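Local coordinates for protein CmeC (Campylobacter jejuni, PDB 4MT4) that forms a trimeric outer-membrane channel of the outer membrane factor family and probably serves as the exit duct for substrates of an efflux pump, at residues A63-H66 / M67-A71; D77-L81 / L82-D86; D132-R135 / A136-G140; Y287-G290 / V291-A295; L313-L316 / V317-G320. All coordinates share one frame; numbering follows the deposited sequence.

Interaction 1: residues A63-H66 / M67-A71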
# COMPACT_ATOMS: atom_id res chain seq x y z
N ALA B 63 -0.80 -4.69 16.33
CA ALA B 63 0.11 -5.82 16.24
C ALA B 63 -0.10 -6.79 17.40
O ALA B 63 0.07 -8.00 17.25
CB ALA B 63 1.55 -5.33 16.21
N PHE B 64 -0.46 -6.25 18.56
CA PHE B 64 -0.74 -7.07 19.74
C PHE B 64 -2.04 -7.85 19.53
O PHE B 64 -2.12 -9.03 19.89
CB PHE B 64 -0.84 -6.20 21.00
CG PHE B 64 -0.87 -6.99 22.28
CD1 PHE B 64 -2.08 -7.41 22.82
CD2 PHE B 64 0.30 -7.32 22.95
CE1 PHE B 64 -2.12 -8.13 24.00
CE2 PHE B 64 0.27 -8.04 24.13
CZ PHE B 64 -0.95 -8.45 24.65
N ILE B 65 -3.03 -7.19 18.95
CA ILE B 65 -4.33 -7.81 18.70
C ILE B 65 -4.22 -8.90 17.64
O ILE B 65 -4.83 -9.96 17.77
CB ILE B 65 -5.37 -6.75 18.26
CG1 ILE B 65 -5.59 -5.73 19.38
CG2 ILE B 65 -6.68 -7.41 17.88
CD1 ILE B 65 -6.44 -4.55 18.96
N HIS B 66 -3.44 -8.63 16.60
CA HIS B 66 -3.19 -9.60 15.55
C HIS B 66 -2.59 -10.88 16.12
O HIS B 66 -2.87 -11.98 15.65
CB HIS B 66 -2.26 -9.02 14.48
CG HIS B 66 -2.88 -7.94 13.66
ND1 HIS B 66 -4.24 -7.85 13.46
CD2 HIS B 66 -2.33 -6.89 12.99
CE1 HIS B 66 -4.50 -6.80 12.70
NE2 HIS B 66 -3.36 -6.20 12.40
N MET B 67 -1.76 -10.73 17.15
CA MET B 67 -1.16 -11.86 17.84
C MET B 67 -2.21 -12.64 18.63
O MET B 67 -2.20 -13.88 18.63
CB MET B 67 -0.04 -11.38 18.78
CG MET B 67 0.62 -12.47 19.60
SD MET B 67 1.96 -11.82 20.61
CE MET B 67 1.11 -10.54 21.52
N GLU B 68 -3.11 -11.92 19.28
CA GLU B 68 -4.18 -12.54 20.05
C GLU B 68 -5.17 -13.25 19.13
O GLU B 68 -5.74 -14.28 19.49
CB GLU B 68 -4.91 -11.49 20.90
CG GLU B 68 -4.07 -10.92 22.03
CD GLU B 68 -4.81 -9.87 22.83
OE1 GLU B 68 -5.29 -8.88 22.23
OE2 GLU B 68 -4.93 -10.04 24.06
N GLN B 69 -5.38 -12.68 17.94
CA GLN B 69 -6.25 -13.29 16.94
C GLN B 69 -5.67 -14.61 16.45
O GLN B 69 -6.40 -15.58 16.24
CB GLN B 69 -6.45 -12.34 15.76
CG GLN B 69 -7.31 -11.12 16.09
CD GLN B 69 -7.24 -10.05 15.01
OE1 GLN B 69 -6.26 -9.95 14.28
NE2 GLN B 69 -8.30 -9.25 14.91
N ALA B 70 -4.35 -14.64 16.28
CA ALA B 70 -3.66 -15.85 15.85
C ALA B 70 -3.73 -16.93 16.92
O ALA B 70 -3.82 -18.12 16.62
CB ALA B 70 -2.21 -15.54 15.50
N ALA B 71 -3.70 -16.50 18.18
CA ALA B 71 -3.82 -17.42 19.30
C ALA B 71 -5.23 -18.00 19.38
O ALA B 71 -5.41 -19.15 19.78
CB ALA B 71 -3.47 -16.72 20.60

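Interaction 2: residues D77-L81 / L82-D86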
# COMPACT_ATOMS: atom_id res chain seq x y z
N ASP B 77 -8.46 -24.45 15.90
CA ASP B 77 -7.92 -25.58 15.15
C ASP B 77 -7.48 -26.73 16.06
O ASP B 77 -7.38 -27.87 15.62
CB ASP B 77 -6.76 -25.14 14.27
CG ASP B 77 -7.21 -24.28 13.10
OD1 ASP B 77 -8.35 -24.46 12.63
OD2 ASP B 77 -6.42 -23.42 12.66
N PHE B 78 -7.20 -26.42 17.32
CA PHE B 78 -6.86 -27.46 18.29
C PHE B 78 -8.09 -28.31 18.61
O PHE B 78 -7.98 -29.51 18.85
CB PHE B 78 -6.30 -26.85 19.58
CG PHE B 78 -6.03 -27.87 20.66
CD1 PHE B 78 -4.87 -28.61 20.65
CD2 PHE B 78 -6.95 -28.08 21.68
CE1 PHE B 78 -4.62 -29.55 21.64
CE2 PHE B 78 -6.71 -29.01 22.67
CZ PHE B 78 -5.54 -29.75 22.65
N SER B 79 -9.25 -27.67 18.62
CA SER B 79 -10.50 -28.34 18.97
C SER B 79 -10.87 -29.41 17.95
O SER B 79 -11.56 -30.37 18.28
CB SER B 79 -11.63 -27.32 19.08
OG SER B 79 -11.93 -26.75 17.82
N SER B 80 -10.39 -29.25 16.72
CA SER B 80 -10.71 -30.18 15.65
C SER B 80 -9.99 -31.52 15.80
O SER B 80 -10.20 -32.44 15.01
CB SER B 80 -10.38 -29.56 14.30
OG SER B 80 -11.15 -28.39 14.09
N LEU B 81 -9.13 -31.62 16.81
CA LEU B 81 -8.41 -32.86 17.10
C LEU B 81 -9.21 -33.73 18.07
O LEU B 81 -8.80 -34.85 18.39
CB LEU B 81 -7.03 -32.55 17.69
CG LEU B 81 -6.11 -31.64 16.88
CD1 LEU B 81 -4.84 -31.35 17.65
CD2 LEU B 81 -5.79 -32.26 15.53
N LEU B 82 -10.34 -33.22 18.53
CA LEU B 82 -11.11 -33.88 19.58
C LEU B 82 -12.56 -34.12 19.15
O LEU B 82 -13.09 -33.37 18.33
CB LEU B 82 -11.07 -33.04 20.86
CG LEU B 82 -9.68 -32.77 21.45
CD1 LEU B 82 -9.74 -31.64 22.46
CD2 LEU B 82 -9.14 -34.03 22.10
N PRO B 83 -13.19 -35.17 19.69
CA PRO B 83 -14.59 -35.48 19.37
C PRO B 83 -15.55 -34.41 19.86
O PRO B 83 -15.41 -33.91 20.98
CB PRO B 83 -14.83 -36.81 20.10
CG PRO B 83 -13.82 -36.83 21.19
CD PRO B 83 -12.61 -36.16 20.62
N LYS B 84 -16.53 -34.07 19.03
CA LYS B 84 -17.51 -33.05 19.36
C LYS B 84 -18.79 -33.67 19.92
O LYS B 84 -19.24 -34.72 19.45
CB LYS B 84 -17.83 -32.20 18.14
CG LYS B 84 -16.61 -31.53 17.51
CD LYS B 84 -15.96 -30.58 18.49
CE LYS B 84 -14.70 -29.96 17.91
NZ LYS B 84 -14.96 -29.24 16.63
N PHE B 85 -19.37 -33.03 20.93
CA PHE B 85 -20.60 -33.52 21.53
C PHE B 85 -21.71 -32.48 21.42
O PHE B 85 -21.53 -31.32 21.79
CB PHE B 85 -20.39 -33.90 22.99
CG PHE B 85 -19.47 -35.08 23.18
CD1 PHE B 85 -19.95 -36.37 23.10
CD2 PHE B 85 -18.12 -34.89 23.44
CE1 PHE B 85 -19.12 -37.45 23.27
CE2 PHE B 85 -17.28 -35.96 23.62
CZ PHE B 85 -17.77 -37.25 23.53
N ASP B 86 -22.86 -32.90 20.90
CA ASP B 86 -23.99 -32.01 20.72
C ASP B 86 -25.30 -32.64 21.20
O ASP B 86 -25.46 -33.86 21.16
CB ASP B 86 -24.13 -31.61 19.25
CG ASP B 86 -22.92 -30.85 18.74
OD1 ASP B 86 -21.96 -31.50 18.29
OD2 ASP B 86 -22.94 -29.60 18.77

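Interaction 3: residues D132-R135 / A136-G140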
# COMPACT_ATOMS: atom_id res chain seq x y z
N ASP B 132 -1.92 -31.19 11.03
CA ASP B 132 -1.12 -30.22 10.29
C ASP B 132 -1.85 -28.89 10.14
O ASP B 132 -1.22 -27.84 10.00
CB ASP B 132 -0.74 -30.76 8.91
CG ASP B 132 0.32 -31.85 8.99
OD1 ASP B 132 0.89 -32.05 10.08
OD2 ASP B 132 0.58 -32.51 7.96
N THR B 133 -3.18 -28.92 10.17
CA THR B 133 -3.97 -27.70 10.20
C THR B 133 -3.66 -26.95 11.49
O THR B 133 -3.53 -25.72 11.50
CB THR B 133 -5.48 -27.98 10.10
OG1 THR B 133 -5.78 -28.61 8.85
CG2 THR B 133 -6.27 -26.68 10.20
N TYR B 134 -3.53 -27.71 12.57
CA TYR B 134 -3.18 -27.16 13.88
C TYR B 134 -1.74 -26.64 13.89
O TYR B 134 -1.46 -25.56 14.41
CB TYR B 134 -3.37 -28.22 14.97
CG TYR B 134 -2.79 -27.83 16.31
CD1 TYR B 134 -3.47 -26.95 17.15
CD2 TYR B 134 -1.58 -28.35 16.75
CE1 TYR B 134 -2.95 -26.59 18.37
CE2 TYR B 134 -1.05 -28.00 17.97
CZ TYR B 134 -1.74 -27.12 18.78
OH TYR B 134 -1.22 -26.76 20.01
N ARG B 135 -0.83 -27.43 13.33
CA ARG B 135 0.59 -27.07 13.28
C ARG B 135 0.81 -25.82 12.43
O ARG B 135 1.71 -25.02 12.71
CB ARG B 135 1.43 -28.23 12.75
CG ARG B 135 1.50 -29.44 13.68
CD ARG B 135 1.89 -30.69 12.90
NE ARG B 135 3.22 -31.17 13.24
CZ ARG B 135 3.90 -32.05 12.52
NH1 ARG B 135 3.38 -32.55 11.41
NH2 ARG B 135 5.11 -32.44 12.91
N ALA B 136 0.00 -25.67 11.39
CA ALA B 136 0.09 -24.49 10.52
C ALA B 136 -0.32 -23.24 11.30
O ALA B 136 0.31 -22.19 11.18
CB ALA B 136 -0.79 -24.67 9.29
N SER B 137 -1.37 -23.37 12.10
CA SER B 137 -1.83 -22.27 12.94
C SER B 137 -0.84 -21.96 14.06
O SER B 137 -0.73 -20.82 14.51
CB SER B 137 -3.20 -22.58 13.54
OG SER B 137 -4.18 -22.67 12.52
N LYS B 138 -0.13 -22.99 14.51
CA LYS B 138 0.88 -22.82 15.54
C LYS B 138 2.05 -22.01 14.99
O LYS B 138 2.64 -21.20 15.70
CB LYS B 138 1.37 -24.18 16.05
CG LYS B 138 2.03 -24.14 17.42
CD LYS B 138 2.25 -25.55 17.95
CE LYS B 138 2.65 -25.54 19.42
NZ LYS B 138 4.01 -24.99 19.65
N SER B 139 2.36 -22.24 13.72
CA SER B 139 3.40 -21.48 13.04
C SER B 139 2.89 -20.08 12.69
O SER B 139 3.67 -19.12 12.64
CB SER B 139 3.85 -22.20 11.77
OG SER B 139 4.38 -23.48 12.08
N GLY B 140 1.59 -19.97 12.47
CA GLY B 140 0.96 -18.69 12.21
C GLY B 140 0.98 -17.80 13.44
O GLY B 140 1.15 -16.59 13.34

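Interaction 4: residues Y287-G290 / V291-A295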
# COMPACT_ATOMS: atom_id res chain seq x y z
N TYR B 287 3.12 -26.94 6.10
CA TYR B 287 2.17 -27.80 6.79
C TYR B 287 0.86 -27.92 6.02
O TYR B 287 0.21 -28.96 6.02
CB TYR B 287 1.90 -27.28 8.20
CG TYR B 287 2.98 -27.65 9.21
CD1 TYR B 287 3.45 -28.95 9.31
CD2 TYR B 287 3.52 -26.69 10.06
CE1 TYR B 287 4.43 -29.29 10.22
CE2 TYR B 287 4.50 -27.02 10.97
CZ TYR B 287 4.95 -28.32 11.05
OH TYR B 287 5.93 -28.63 11.97
N LEU B 288 0.49 -26.83 5.35
CA LEU B 288 -0.76 -26.79 4.59
C LEU B 288 -0.66 -27.61 3.31
O LEU B 288 -1.68 -27.98 2.72
CB LEU B 288 -1.13 -25.34 4.25
CG LEU B 288 -1.56 -24.50 5.45
CD1 LEU B 288 -1.91 -23.08 5.01
CD2 LEU B 288 -2.73 -25.15 6.17
N VAL B 289 0.57 -27.88 2.87
CA VAL B 289 0.79 -28.78 1.75
C VAL B 289 0.35 -30.19 2.15
O VAL B 289 -0.31 -30.89 1.38
CB VAL B 289 2.26 -28.79 1.30
CG1 VAL B 289 2.50 -29.89 0.27
CG2 VAL B 289 2.65 -27.43 0.74
N GLY B 290 0.72 -30.58 3.36
CA GLY B 290 0.33 -31.88 3.90
C GLY B 290 -1.17 -32.02 4.02
O GLY B 290 -1.73 -33.06 3.68
N VAL B 291 -1.83 -30.96 4.50
CA VAL B 291 -3.28 -30.93 4.63
C VAL B 291 -3.96 -31.16 3.29
O VAL B 291 -4.94 -31.91 3.19
CB VAL B 291 -3.76 -29.59 5.22
CG1 VAL B 291 -5.29 -29.52 5.22
CG2 VAL B 291 -3.21 -29.40 6.63
N ALA B 292 -3.43 -30.52 2.25
CA ALA B 292 -3.99 -30.62 0.91
C ALA B 292 -3.82 -32.02 0.33
O ALA B 292 -4.67 -32.49 -0.43
CB ALA B 292 -3.35 -29.59 0.00
N ARG B 293 -2.73 -32.68 0.69
CA ARG B 293 -2.43 -34.01 0.15
C ARG B 293 -3.26 -35.11 0.81
O ARG B 293 -3.38 -36.21 0.26
CB ARG B 293 -0.94 -34.32 0.30
CG ARG B 293 -0.04 -33.44 -0.55
CD ARG B 293 1.26 -34.13 -0.95
NE ARG B 293 2.25 -34.15 0.13
CZ ARG B 293 3.54 -33.87 -0.05
NH1 ARG B 293 4.00 -33.55 -1.25
NH2 ARG B 293 4.38 -33.91 0.98
N THR B 294 -3.84 -34.81 1.97
CA THR B 294 -4.67 -35.79 2.67
C THR B 294 -5.99 -36.04 1.95
O THR B 294 -6.68 -37.01 2.23
CB THR B 294 -4.98 -35.34 4.12
OG1 THR B 294 -5.64 -34.07 4.10
CG2 THR B 294 -3.70 -35.23 4.94
N ALA B 295 -6.33 -35.15 1.02
CA ALA B 295 -7.56 -35.26 0.26
C ALA B 295 -7.55 -36.48 -0.67
O ALA B 295 -8.59 -36.98 -1.06
CB ALA B 295 -7.80 -34.00 -0.55

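Interaction 5: residues L313-L316 / V317-G320. With C8E ((hydroxyethyloxy)tri(ethyloxy)octane), chain R; C8E ((hydroxyethyloxy)tri(ethyloxy)octane), chain N.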
# COMPACT_ATOMS: atom_id res chain seq x y z
N LEU B 313 -45.19 -38.30 21.73
CA LEU B 313 -44.45 -37.45 22.64
C LEU B 313 -44.59 -37.91 24.09
O LEU B 313 -43.65 -37.81 24.88
CB LEU B 313 -44.91 -36.00 22.51
CG LEU B 313 -44.26 -35.00 23.46
CD1 LEU B 313 -42.75 -34.97 23.24
CD2 LEU B 313 -44.86 -33.61 23.29
N ASP B 314 -45.76 -38.44 24.43
CA ASP B 314 -46.05 -38.82 25.81
C ASP B 314 -45.20 -40.01 26.29
O ASP B 314 -45.05 -40.21 27.50
CB ASP B 314 -47.54 -39.15 25.97
CG ASP B 314 -48.00 -40.24 25.03
OD1 ASP B 314 -48.22 -39.94 23.84
OD2 ASP B 314 -48.16 -41.39 25.49
N THR B 315 -44.65 -40.78 25.36
CA THR B 315 -43.80 -41.92 25.71
C THR B 315 -42.35 -41.71 25.28
O THR B 315 -41.59 -42.67 25.17
CB THR B 315 -44.31 -43.22 25.07
OG1 THR B 315 -44.31 -43.09 23.65
CG2 THR B 315 -45.71 -43.55 25.56
N LEU B 316 -41.98 -40.46 25.04
CA LEU B 316 -40.66 -40.15 24.50
C LEU B 316 -39.52 -40.55 25.45
O LEU B 316 -38.50 -41.06 25.01
CB LEU B 316 -40.55 -38.66 24.17
CG LEU B 316 -39.21 -38.21 23.59
CD1 LEU B 316 -38.88 -38.99 22.33
CD2 LEU B 316 -39.22 -36.72 23.31
N VAL B 317 -39.70 -40.32 26.74
CA VAL B 317 -38.65 -40.62 27.71
C VAL B 317 -38.93 -41.91 28.48
O VAL B 317 -38.35 -42.14 29.54
CB VAL B 317 -38.44 -39.46 28.70
CG1 VAL B 317 -37.94 -38.22 27.98
CG2 VAL B 317 -39.73 -39.17 29.45
N LYS B 318 -39.81 -42.74 27.94
CA LYS B 318 -40.07 -44.05 28.53
C LYS B 318 -38.92 -45.01 28.25
O LYS B 318 -38.03 -44.70 27.45
CB LYS B 318 -41.39 -44.62 28.00
CG LYS B 318 -42.64 -43.96 28.56
CD LYS B 318 -42.79 -44.24 30.05
CE LYS B 318 -44.20 -43.93 30.53
NZ LYS B 318 -44.58 -42.51 30.27
N GLY B 319 -38.94 -46.17 28.90
CA GLY B 319 -37.89 -47.15 28.74
C GLY B 319 -37.83 -47.75 27.35
O GLY B 319 -36.75 -48.00 26.82
N GLY B 320 -39.01 -47.96 26.76
CA GLY B 320 -39.10 -48.54 25.43
C GLY B 320 -38.79 -47.55 24.32
O GLY B 320 -38.97 -47.85 23.14
C1 C8E R . -32.69 -33.12 28.88
C2 C8E R . -33.68 -34.23 28.99
C3 C8E R . -33.20 -35.55 29.50
C4 C8E R . -34.22 -36.56 29.91
C5 C8E R . -33.74 -37.76 30.65
C6 C8E R . -34.75 -38.75 31.09
C7 C8E R . -34.29 -39.84 32.01
C8 C8E R . -35.33 -40.67 32.68
O9 C8E R . -35.46 -41.98 32.27
C10 C8E R . -36.41 -42.78 32.86
C11 C8E R . -36.44 -44.22 32.47
O12 C8E R . -37.37 -45.03 33.10
C13 C8E R . -38.69 -44.95 32.75
C14 C8E R . -39.53 -46.17 32.92
O15 C8E R . -40.24 -46.61 31.83
C16 C8E R . -40.76 -47.88 31.84
C17 C8E R . -41.83 -48.20 30.85
O18 C8E R . -41.48 -48.24 29.51
C19 C8E R . -42.33 -48.85 28.62
C20 C8E R . -42.27 -48.42 27.19
O21 C8E R . -42.92 -47.26 26.83
C1 C8E N . -43.52 -20.60 14.25
C2 C8E N . -43.37 -21.71 15.23
C3 C8E N . -44.05 -23.00 14.92
C4 C8E N . -43.68 -24.19 15.73
C5 C8E N . -43.88 -25.53 15.10
C6 C8E N . -42.87 -26.58 15.40
C7 C8E N . -42.75 -27.72 14.44
C8 C8E N . -42.88 -29.10 14.98
O9 C8E N . -43.96 -29.85 14.58
C10 C8E N . -43.93 -31.21 14.75
C11 C8E N . -45.22 -31.95 14.61
O12 C8E N . -46.15 -31.79 15.62
C13 C8E N . -46.76 -32.91 16.15
C14 C8E N . -48.12 -32.73 16.73
O15 C8E N . -48.66 -33.81 17.40
C16 C8E N . -47.99 -34.32 18.49
C17 C8E N . -48.57 -35.53 19.14
O18 C8E N . -47.71 -36.33 19.86
C19 C8E N . -48.11 -37.61 20.18
C20 C8E N . -48.85 -38.39 19.14
O21 C8E N . -48.19 -39.40 18.48
O HOH W 1 -42.66 -40.09 28.39

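Interaction 1: residues A63-H66 / M67-A71
A63-H66 runs straight into M67-A71 as two successive turns of helix 58-79, and the backbone bonds between them are those of a regular alpha-helix. Q69 N to I65 O is the shortest of them, 2.8 Å, with E68 N reaching F64 O at 3.1 Å and M67 N reaching A63 O at 3.3 Å. This helix belongs to the alpha-helical barrel of an outer membrane factor. F64 has its CG anti to the backbone N (chi1 -169°), which carries the ring along the helix to M67 and E68. The methyl CE of M67 sits over one face of that ring, 4.0 Å from its centroid, in a CH-pi contact; the bend of the methionine chain at its last torsion brings the methyl there. E68 approaches the same ring obliquely, OE2 3.4 Å from F64 CE1, while its OE1 forms a salt bridge with R472. M67 itself packs on S144 and E145 of helix 129-195. On another side, Q69 faces the second subunit, where its NE2 bonds E353 of that subunit, and the other end of the amide, OE1, meets H66. H66 and Q69 run alongside each other out from the helix, with ring and amide planes 31° apart. The imidazole N-H at ND1 points in the ring plane at Q69 OE1, 3.0 Å away and nearly straight at 170°.

Interaction 2: residues D77-L81 / L82-D86
K84 reaches back from the start of strand 84-96 to S79, at the end of helix 58-79, and its folded chain bridges the turn between them. From CB the chain bends at its second torsion (chi2 -62°), runs extended through CD, and bends again at chi4, 58°. That path lays CE against the S79 carbonyl, 3.2 Å from O, a contact of a carbon probably polarised by the neighbouring ammonium group. The tip, NZ, stays 4.1 Å from S79 OG, too far to bond, and makes its salt bridge with E339 of the second subunit, so the lysine spans the turn on its way to a neighbouring chain. S79 OG in turn bonds the carbonyl of I76, one turn back in the helix.

The same S79 O accepts the N-H of L82 at 3.1 Å, closing a type I beta turn from S79 to L82. Beyond it the side chain of L82 crosses F78 at a slant, CD1 lying 4.0 Å from CE2 of the ring; L82 also packs on W337 of the second subunit. P83 then leads the chain out into the strand, where the backbone of K84 bonds that of S121 in strand 109-124, and F85 and D86 pair with a strand of the second subunit. This is the helix-to-strand junction of an outer membrane factor, where the helical barrel hands over to a beta-barrel whose sheet continues from subunit to subunit.

Interaction 3: residues D132-R135 / A136-G140
D132 gives its backbone O to the N-H of A136 at 2.9 Å, one of the regular i to i+4 bonds of helix 129-195. Its carboxylate bends along the helix to R135: NH1 meets OD1 on the syn side at 2.9 Å, with the oxygen almost exactly in the guanidinium plane and the N-H aimed at 162°. OD2 is taken by S4 and S2 of the N-terminal segment, so both carboxylate oxygens are engaged. T133 O receives S137 N at 3.2 Å, while the hydroxyl of T133 turns back to the K129 carbonyl. Next, Y134 swings its ring alongside the helix, its CG opposite the backbone N (chi1 169°), and the aliphatic part of K138 crosses it obliquely, CD 4.1 Å from CE2. L74 of helix 58-79 packs against both Y134 and K138. R135 O takes S139 N at 3.0 Å; S139 OG, 3.1 Å from the same R135 O, is also hydrogen-bonded to T283. With R131 bringing like charge close to R135, the D132 carboxylate probably offsets a local build-up of positive charge while its other oxygen ties the N-terminal segment to this helix.

Interaction 4: residues Y287-G290 / V291-A295
V289 and R293 extend in parallel from the helix one turn apart, and that alignment sets a methyl against the face of a flat cation. CG1 of V289 sits over the centre of one face of the R293 guanidinium, 4.1 Å from CZ. The arginine gets there through a bend at its third torsion, chi3 -79°, after CG has passed 3.2 Å from V289 O. While V289 covers one face, NH2 bonds the carbonyl of L3 in the N-terminal segment, and V344 of helix 339-405 packs on the same side chain.

L288 and V291 make a looser pair on a different side of the helix: L288 CD2 and V291 CG2 come within 4.3 Å. V291 CG2 comes closer still to Y287 O, 3.5 Å. These residues lie near the C-terminal end of helix 273-293, in the helical part of this outer membrane factor, with strand 299-310 following. V289 and A292 pack on K348 and A347 of helix 339-405, whereas V291 rests on D132 and T133 of helix 129-195.

The backbone bonds become less straight toward T294. V291 N reaches Y287 O with an N-H...O angle of 157°, and A292 N meets L288 O at 3.1 Å. R293 N is shared between V289 O, where the angle has fallen to 139°, and, weakly, G290 O. T294 N makes another weak bond to G290 O, which also has the T294 methyl CG2 at 3.2 Å.

Interaction 5: residues L313-L316 / V317-G320
A detergent molecule is bonded to the backbone just past T315 and K318, the two residues that meet round this turn. G319 N donates to the ether oxygen O15 of C8E (chain R) at 3.2 Å, and a second, weak bond goes to O18 of the same molecule. Two ether oxygens thus lie near one N-H, while the terminal O21 of this C8E lies 3.3 Å from K318 CB.

Within the protein, K318 N bonds T315 O at 3.3 Å and closes a type I beta turn from T315 to K318. K318 leaves the turn back toward T315, its CG 3.9 Å from T315 CB, and the bend at its second torsion (chi2 -66°) folds the chain over the loop, so that NZ comes to 3.6 Å from D314 O. The same D314 O accepts a bond from a water at 2.6 Å, and the water in turn takes a weak one from V317 N, so it bridges D314 and V317 across the turn. T315 OG1 points elsewhere, to S310 OG, and T315 packs on N99 of the third subunit.

L316 goes to the other side, against F114 and M116 of strand 109-124. The turn lies within the loop that links antiparallel strands 299-310 and 322-335, at the end of the beta-barrel of an outer membrane channel.

Interactions 1 and 2 follow each other on helix 58-79, their centres 22 Å apart, and both touch the second subunit. Interaction 3, on the adjoining helix 129-195, touches both: A70 CB lies 4.1 Å from G140 O, and F78 CB lies 3.6 Å from Y134 CE1. Interaction 4 packs on interaction 3 through V291 CG2, 3.5 Å from T133 OG1, with centres 12 Å apart. Side chains of interactions 2, 3 and 4 come within about 9 to 10 Å of the bound lipid-like 3PK, whose pocket includes C1. Interaction 5 stands apart, in the loop between strands 299-310 and 322-335, its centre 31 Å from that of interaction 2, among detergent molecules.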